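Local structure of peptidyl-prolyl cis-trans isomerase FKBP13, chloroplastic (Arabidopsis thaliana, 1U79) at residues L14-V20 / K88-P94; K34-V38 / S49-R53; P82-G86 / I123-G127. The protein catalyses the cis-trans isomerisation of peptidyl-proline bonds, supplies the major activity of this kind in the thylakoid lumen and regulates accumulation of the Rieske protein. All blocks are in the same frame, centred on the assembly; numbering follows the deposited sequence.

Contact 1. Residues L14-V20 / K88-P94; sequences LAFCDKV and KRTLRIP
Residues 15-18 run antiparallel to strand 88-93, the pairs A15-R92 and C17-T90 each closed by two backbone hydrogen bonds and F16 standing opposite L91 in a non-hydrogen-bonded pair. Where strand 88-93 begins, K19 and V20 both face K88, a classic beta bulge in which V20 and K88 exchange two bonds. F16, D18, R89 and L91 share one face. There the R89 chain bends at chi3 (-69°), which turns its guanidinium toward the carboxylate of D18 to meet it side-on: NE donates to OD1 of D18 at 2.7 Å and NH1 to OD2 of D18 at 3.0 Å, the latter on the syn lone pair. The two planes are 32° apart, so the salt bridge is twisted, not flat. CD2 of the F16 ring lies over one guanidinium face, 3.6 Å from NE of R89, while NH2 of R89 reaches the carbonyls of G73 and P81; the group is thus fixed on several sides. At the other end, beside I93 and P94, CD1 of L14 lies 3.5 Å from CG1 of I93, the two side chains pointing the same way. On the other face C17 SG, in disulfide linkage with C5, rests 3.3 Å from CB of T90, whose hydroxyl bonds to D122. Strand 15-18, lying between strands 8-9 and 88-93, thus joins the disulfide-tied N-terminal region to the FKBP beta-sheet.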
# COMPACT_ATOMS: atom_id res chain seq x y z
N LEU A 14 -2.79 -10.80 -1.76
CA LEU A 14 -2.11 -9.65 -1.18
C LEU A 14 -1.01 -10.22 -0.29
O LEU A 14 -1.29 -11.00 0.63
CB LEU A 14 -3.10 -8.83 -0.33
CG LEU A 14 -2.60 -7.51 0.28
CD1 LEU A 14 -2.16 -6.55 -0.83
CD2 LEU A 14 -3.73 -6.90 1.11
N ALA A 15 0.23 -9.84 -0.55
CA ALA A 15 1.35 -10.35 0.24
C ALA A 15 2.10 -9.23 0.93
O ALA A 15 2.08 -8.08 0.48
CB ALA A 15 2.29 -11.15 -0.64
N PHE A 16 2.77 -9.56 2.02
CA PHE A 16 3.50 -8.55 2.77
C PHE A 16 4.71 -9.14 3.47
O PHE A 16 4.86 -10.35 3.59
CB PHE A 16 2.60 -7.96 3.85
CG PHE A 16 2.46 -8.85 5.07
CD1 PHE A 16 1.69 -10.00 5.02
CD2 PHE A 16 3.17 -8.56 6.23
CE1 PHE A 16 1.63 -10.87 6.12
CE2 PHE A 16 3.12 -9.43 7.34
CZ PHE A 16 2.34 -10.58 7.27
N CYS A 17 5.57 -8.24 3.94
CA CYS A 17 6.73 -8.59 4.74
C CYS A 17 6.97 -7.35 5.59
O CYS A 17 7.00 -6.24 5.06
CB CYS A 17 7.97 -8.90 3.88
SG CYS A 17 8.54 -7.53 2.82
N ASP A 18 7.09 -7.54 6.90
CA ASP A 18 7.35 -6.42 7.79
C ASP A 18 8.85 -6.21 7.94
O ASP A 18 9.50 -6.89 8.74
CB ASP A 18 6.70 -6.65 9.16
CG ASP A 18 5.22 -6.30 9.17
OD1 ASP A 18 4.83 -5.32 8.50
OD2 ASP A 18 4.43 -6.99 9.85
N LYS A 19 9.40 -5.29 7.15
CA LYS A 19 10.83 -4.99 7.18
C LYS A 19 11.21 -4.47 8.56
O LYS A 19 12.29 -4.76 9.08
CB LYS A 19 11.17 -3.96 6.10
CG LYS A 19 10.94 -4.47 4.68
CD LYS A 19 11.43 -3.48 3.64
CE LYS A 19 11.69 -4.17 2.31
NZ LYS A 19 12.24 -3.22 1.30
N VAL A 20 10.33 -3.68 9.16
CA VAL A 20 10.55 -3.18 10.50
C VAL A 20 9.20 -3.17 11.20
O VAL A 20 8.27 -2.50 10.76
CB VAL A 20 11.12 -1.76 10.52
CG1 VAL A 20 11.35 -1.32 11.97
CG2 VAL A 20 12.43 -1.70 9.74
N LYS A 88 7.47 -0.40 9.07
CA LYS A 88 7.79 -0.28 7.65
C LYS A 88 7.44 -1.61 7.04
O LYS A 88 7.98 -2.65 7.43
CB LYS A 88 9.27 0.00 7.42
CG LYS A 88 9.66 0.04 5.94
CD LYS A 88 11.15 0.24 5.79
CE LYS A 88 11.56 0.33 4.33
NZ LYS A 88 13.04 0.46 4.23
N ARG A 89 6.53 -1.58 6.08
CA ARG A 89 6.06 -2.80 5.45
C ARG A 89 6.11 -2.73 3.94
O ARG A 89 5.87 -1.69 3.34
CB ARG A 89 4.61 -3.07 5.89
CG ARG A 89 3.94 -4.22 5.13
CD ARG A 89 2.55 -4.55 5.68
NE ARG A 89 2.62 -5.14 7.02
CZ ARG A 89 1.57 -5.59 7.69
NH1 ARG A 89 1.73 -6.12 8.90
NH2 ARG A 89 0.35 -5.49 7.16
N THR A 90 6.45 -3.86 3.32
CA THR A 90 6.46 -3.91 1.87
C THR A 90 5.20 -4.67 1.52
O THR A 90 4.87 -5.67 2.16
CB THR A 90 7.70 -4.66 1.34
OG1 THR A 90 8.88 -3.95 1.72
CG2 THR A 90 7.65 -4.75 -0.17
N LEU A 91 4.48 -4.19 0.51
CA LEU A 91 3.25 -4.84 0.08
C LEU A 91 3.31 -5.19 -1.39
O LEU A 91 3.77 -4.38 -2.21
CB LEU A 91 2.04 -3.93 0.30
CG LEU A 91 1.50 -3.57 1.68
CD1 LEU A 91 0.36 -2.57 1.49
CD2 LEU A 91 0.99 -4.84 2.42
N ARG A 92 2.83 -6.39 -1.72
CA ARG A 92 2.74 -6.85 -3.11
C ARG A 92 1.24 -6.96 -3.33
O ARG A 92 0.57 -7.79 -2.70
CB ARG A 92 3.41 -8.21 -3.30
CG ARG A 92 3.33 -8.70 -4.75
CD ARG A 92 4.45 -9.71 -5.06
NE ARG A 92 4.39 -10.16 -6.45
CZ ARG A 92 3.53 -11.07 -6.89
NH1 ARG A 92 2.68 -11.61 -6.05
NH2 ARG A 92 3.50 -11.42 -8.16
N ILE A 93 0.72 -6.13 -4.23
CA ILE A 93 -0.71 -6.07 -4.47
C ILE A 93 -1.16 -6.54 -5.84
O ILE A 93 -0.80 -5.94 -6.85
CB ILE A 93 -1.22 -4.61 -4.28
CG1 ILE A 93 -0.74 -4.07 -2.92
CG2 ILE A 93 -2.75 -4.56 -4.39
CD1 ILE A 93 -1.17 -2.65 -2.62
N PRO A 94 -1.96 -7.61 -5.90
CA PRO A 94 -2.43 -8.10 -7.20
C PRO A 94 -3.33 -7.02 -7.78
O PRO A 94 -3.93 -6.25 -7.02
CB PRO A 94 -3.22 -9.36 -6.84
CG PRO A 94 -2.64 -9.79 -5.53
CD PRO A 94 -2.42 -8.48 -4.81

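Contact 2. Residues K34-V38 / S49-R53; sequences KAHYV and SSYNR
With chi1 of 51°, S50 holds its OG between its own backbone N and carbonyl carbon, directed at strand 34-38, where H36, with CG beside the backbone N (chi1 -95°), brings the edge of its imidazole to the same atom. OG of S50 lies 2.8 Å from ND1 of H36, near the ring plane, in a hydrogen bond whose direction is not settled, and it also accepts from the backbone N of Y37 at 2.8 Å. The return bond runs from N of S50 to O of Y37 (2.9 Å), so the serine is tied to the strand through both its backbone and its hydroxyl. Y51, next in the chain, lays its ring over one face of H36 in an offset stack, with centroids 4.7 Å apart and planes at 9°. CG2 of V38 meets the edge of the Y51 ring at CD2, 3.8 Å away. One face of the Y37 ring is covered by the peptide between S49 and S50, the N of S50 standing over the ring centre. The Y37 hydroxyl bonds to D48, which also forms a salt bridge with NE of R53, so the carboxylate brings the phenol and the arginine together. S49 is the N-cap of the short, weakly bonded helix 50-53, its OG accepting from N of N52 at 3.0 Å. Two serines thus share the work where strand 46-49 passes into this helix: S49 caps the helical turn, and S50 joins it to strand 32-40. Two bonds grip S50 OG and fix the hydroxyl, and the one to ND1, together with the stack on Y51, probably limits rotation of the imidazole.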
# COMPACT_ATOMS: atom_id res chain seq x y z
N LYS A 34 -1.04 9.04 8.79
CA LYS A 34 -0.00 9.58 7.91
C LYS A 34 0.92 8.45 7.47
O LYS A 34 1.31 7.61 8.30
CB LYS A 34 0.89 10.59 8.63
CG LYS A 34 0.23 11.88 9.08
CD LYS A 34 1.30 12.77 9.70
CE LYS A 34 0.75 14.11 10.15
NZ LYS A 34 1.82 14.97 10.71
N ALA A 35 1.28 8.44 6.20
CA ALA A 35 2.18 7.41 5.71
C ALA A 35 3.06 7.91 4.58
O ALA A 35 2.60 8.62 3.68
CB ALA A 35 1.40 6.20 5.23
N HIS A 36 4.34 7.57 4.65
CA HIS A 36 5.27 7.90 3.58
C HIS A 36 5.27 6.62 2.76
O HIS A 36 4.99 5.55 3.29
CB HIS A 36 6.66 8.22 4.13
CG HIS A 36 6.89 9.68 4.35
ND1 HIS A 36 6.89 10.59 3.31
CD2 HIS A 36 7.08 10.40 5.48
CE1 HIS A 36 7.08 11.80 3.80
NE2 HIS A 36 7.20 11.71 5.11
N TYR A 37 5.57 6.72 1.47
CA TYR A 37 5.56 5.53 0.63
C TYR A 37 6.26 5.71 -0.70
O TYR A 37 6.45 6.82 -1.18
CB TYR A 37 4.11 5.09 0.35
CG TYR A 37 3.35 6.06 -0.55
CD1 TYR A 37 2.74 7.20 -0.02
CD2 TYR A 37 3.30 5.87 -1.93
CE1 TYR A 37 2.10 8.13 -0.85
CE2 TYR A 37 2.68 6.80 -2.77
CZ TYR A 37 2.08 7.92 -2.23
OH TYR A 37 1.48 8.84 -3.05
N VAL A 38 6.61 4.57 -1.29
CA VAL A 38 7.23 4.50 -2.60
C VAL A 38 6.52 3.36 -3.30
O VAL A 38 6.51 2.22 -2.81
CB VAL A 38 8.74 4.18 -2.57
CG1 VAL A 38 9.24 3.95 -4.00
CG2 VAL A 38 9.52 5.33 -1.92
N SER A 49 5.44 8.36 -5.22
CA SER A 49 6.00 8.33 -3.88
C SER A 49 5.65 9.61 -3.15
O SER A 49 5.49 10.68 -3.76
CB SER A 49 7.53 8.15 -3.93
OG SER A 49 8.20 9.36 -4.22
N SER A 50 5.51 9.50 -1.83
CA SER A 50 5.20 10.66 -1.00
C SER A 50 6.37 11.63 -1.07
O SER A 50 6.18 12.85 -1.07
CB SER A 50 5.00 10.21 0.45
OG SER A 50 6.11 9.42 0.87
N TYR A 51 7.57 11.07 -1.13
CA TYR A 51 8.81 11.84 -1.21
C TYR A 51 8.81 12.75 -2.43
O TYR A 51 9.23 13.91 -2.35
CB TYR A 51 10.00 10.89 -1.26
CG TYR A 51 10.09 10.02 -0.02
CD1 TYR A 51 10.45 10.57 1.20
CD2 TYR A 51 9.72 8.68 -0.06
CE1 TYR A 51 10.45 9.80 2.37
CE2 TYR A 51 9.71 7.90 1.10
CZ TYR A 51 10.07 8.47 2.31
OH TYR A 51 10.06 7.73 3.47
N ASN A 52 8.32 12.24 -3.56
CA ASN A 52 8.26 13.03 -4.78
C ASN A 52 7.23 14.15 -4.61
O ASN A 52 7.34 15.22 -5.22
CB ASN A 52 7.88 12.14 -5.97
CG ASN A 52 7.89 12.90 -7.29
OD1 ASN A 52 8.92 13.41 -7.73
ND2 ASN A 52 6.73 12.98 -7.93
N ARG A 53 6.23 13.90 -3.77
CA ARG A 53 5.18 14.88 -3.52
C ARG A 53 5.62 15.85 -2.43
O ARG A 53 4.99 16.88 -2.21
CB ARG A 53 3.88 14.18 -3.10
CG ARG A 53 3.29 13.28 -4.18
CD ARG A 53 2.11 12.45 -3.67
NE ARG A 53 1.61 11.56 -4.71
CZ ARG A 53 0.57 11.83 -5.50
NH1 ARG A 53 0.20 10.95 -6.42
NH2 ARG A 53 -0.12 12.95 -5.34

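Contact 3. Residues P82-G86 / I123-G127; sequences PMLTG and IEYIG
The Y125 ring lies against the backbone of residues 84 and 85, with O of L84 3.4 Å from its CD1 and N of T85 3.6 Å from its CE1; both approach obliquely. CG of Y125 is anti to the backbone N (chi1 176°), which carries the phenol from strand 119-128 across the loop. At its far end a water joins the ring to the loop, lying 2.7 Å from OH of Y125 and 2.7 Å from OG1 of T85, a hydroxyl that also bonds to the carbonyl of P25. M83 runs alongside Y125 but head to tail with it: its CE reaches CB of Y125 at 3.5 Å, while SD packs on CG2 of I123 at 4.0 Å. At the backbone of Y125, N of G86 donates to O of Y125 (2.7 Å), and CG2 of T85 lies 3.5 Å from O of I126. G86, with a positive phi of 86°, leads into strand 88-93. The contact is apolar near I123 and polar at the phenol, and joins the loop between helix 68-75 and strand 88-93 to the last long strand of the FKBP sheet.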
# COMPACT_ATOMS: atom_id res chain seq x y z
N PRO A 82 -2.28 -6.35 11.10
CA PRO A 82 -2.20 -4.90 10.93
C PRO A 82 -0.80 -4.36 11.08
O PRO A 82 0.04 -4.97 11.76
CB PRO A 82 -3.08 -4.35 12.06
CG PRO A 82 -3.81 -5.57 12.60
CD PRO A 82 -2.89 -6.70 12.39
N MET A 83 -0.53 -3.23 10.45
CA MET A 83 0.75 -2.59 10.63
C MET A 83 0.65 -1.91 11.99
O MET A 83 -0.46 -1.65 12.46
CB MET A 83 0.99 -1.51 9.56
CG MET A 83 1.54 -2.03 8.26
SD MET A 83 2.04 -0.65 7.20
CE MET A 83 3.59 -0.22 7.94
N LEU A 84 1.79 -1.65 12.62
CA LEU A 84 1.82 -0.99 13.90
C LEU A 84 2.48 0.35 13.68
O LEU A 84 3.31 0.49 12.78
CB LEU A 84 2.64 -1.78 14.91
CG LEU A 84 2.26 -3.23 15.13
CD1 LEU A 84 3.09 -3.78 16.28
CD2 LEU A 84 0.77 -3.35 15.41
N THR A 85 2.11 1.33 14.49
CA THR A 85 2.67 2.67 14.40
C THR A 85 4.19 2.62 14.37
O THR A 85 4.81 1.98 15.23
CB THR A 85 2.19 3.53 15.59
OG1 THR A 85 0.79 3.81 15.43
CG2 THR A 85 2.96 4.84 15.68
N GLY A 86 4.78 3.30 13.39
CA GLY A 86 6.23 3.34 13.25
C GLY A 86 6.79 2.17 12.46
O GLY A 86 8.01 2.00 12.36
N ILE A 123 5.78 0.84 2.56
CA ILE A 123 4.96 1.74 3.35
C ILE A 123 5.54 2.02 4.73
O ILE A 123 5.95 1.11 5.45
CB ILE A 123 3.53 1.18 3.53
CG1 ILE A 123 2.90 0.96 2.15
CG2 ILE A 123 2.68 2.13 4.37
CD1 ILE A 123 1.43 0.62 2.17
N GLU A 124 5.59 3.30 5.07
CA GLU A 124 6.07 3.74 6.37
C GLU A 124 4.88 4.36 7.08
O GLU A 124 4.49 5.49 6.80
CB GLU A 124 7.22 4.74 6.21
CG GLU A 124 8.51 4.05 5.80
CD GLU A 124 9.58 5.00 5.32
OE1 GLU A 124 9.96 5.91 6.08
OE2 GLU A 124 10.04 4.82 4.18
N TYR A 125 4.30 3.58 7.99
CA TYR A 125 3.15 4.02 8.78
C TYR A 125 3.68 4.86 9.93
O TYR A 125 4.16 4.32 10.93
CB TYR A 125 2.39 2.79 9.31
CG TYR A 125 1.22 3.12 10.22
CD1 TYR A 125 0.83 2.23 11.22
CD2 TYR A 125 0.51 4.32 10.10
CE1 TYR A 125 -0.23 2.53 12.09
CE2 TYR A 125 -0.55 4.63 10.95
CZ TYR A 125 -0.91 3.72 11.95
OH TYR A 125 -1.94 4.02 12.79
N ILE A 126 3.61 6.17 9.77
CA ILE A 126 4.09 7.10 10.79
C ILE A 126 3.20 7.09 12.02
O ILE A 126 3.69 7.21 13.15
CB ILE A 126 4.14 8.54 10.23
CG1 ILE A 126 4.90 8.55 8.90
CG2 ILE A 126 4.83 9.48 11.23
CD1 ILE A 126 6.34 8.07 9.03
N GLY A 127 1.90 6.94 11.81
CA GLY A 127 0.96 6.92 12.91
C GLY A 127 -0.25 7.78 12.60
O GLY A 127 -0.47 8.14 11.44
O HOH W 1 -1.81 3.06 15.27

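In the fold
All three contacts bear on one antiparallel sheet, and all are partly buried; contact 1 lies closer to the centre of the chain than the other two. Strand 119-128 links them: it pairs with strand 88-93 of contact 1 and contributes residues 123-127 to contact 3, which meets contact 2 through probable backbone hydrogen bonds along strands 32-40 and 119-128. R89 of contact 1 packs on M83 of contact 3, and L91 on I123, whereas contacts 1 and 2 do not touch. Contact 1 is strand pairing interrupted by a bulge, with a salt bridge; contact 2 joins strand to helical turn through one serine hydroxyl and stacked rings; contact 3 sets a loop against a strand with a single direct hydrogen bond.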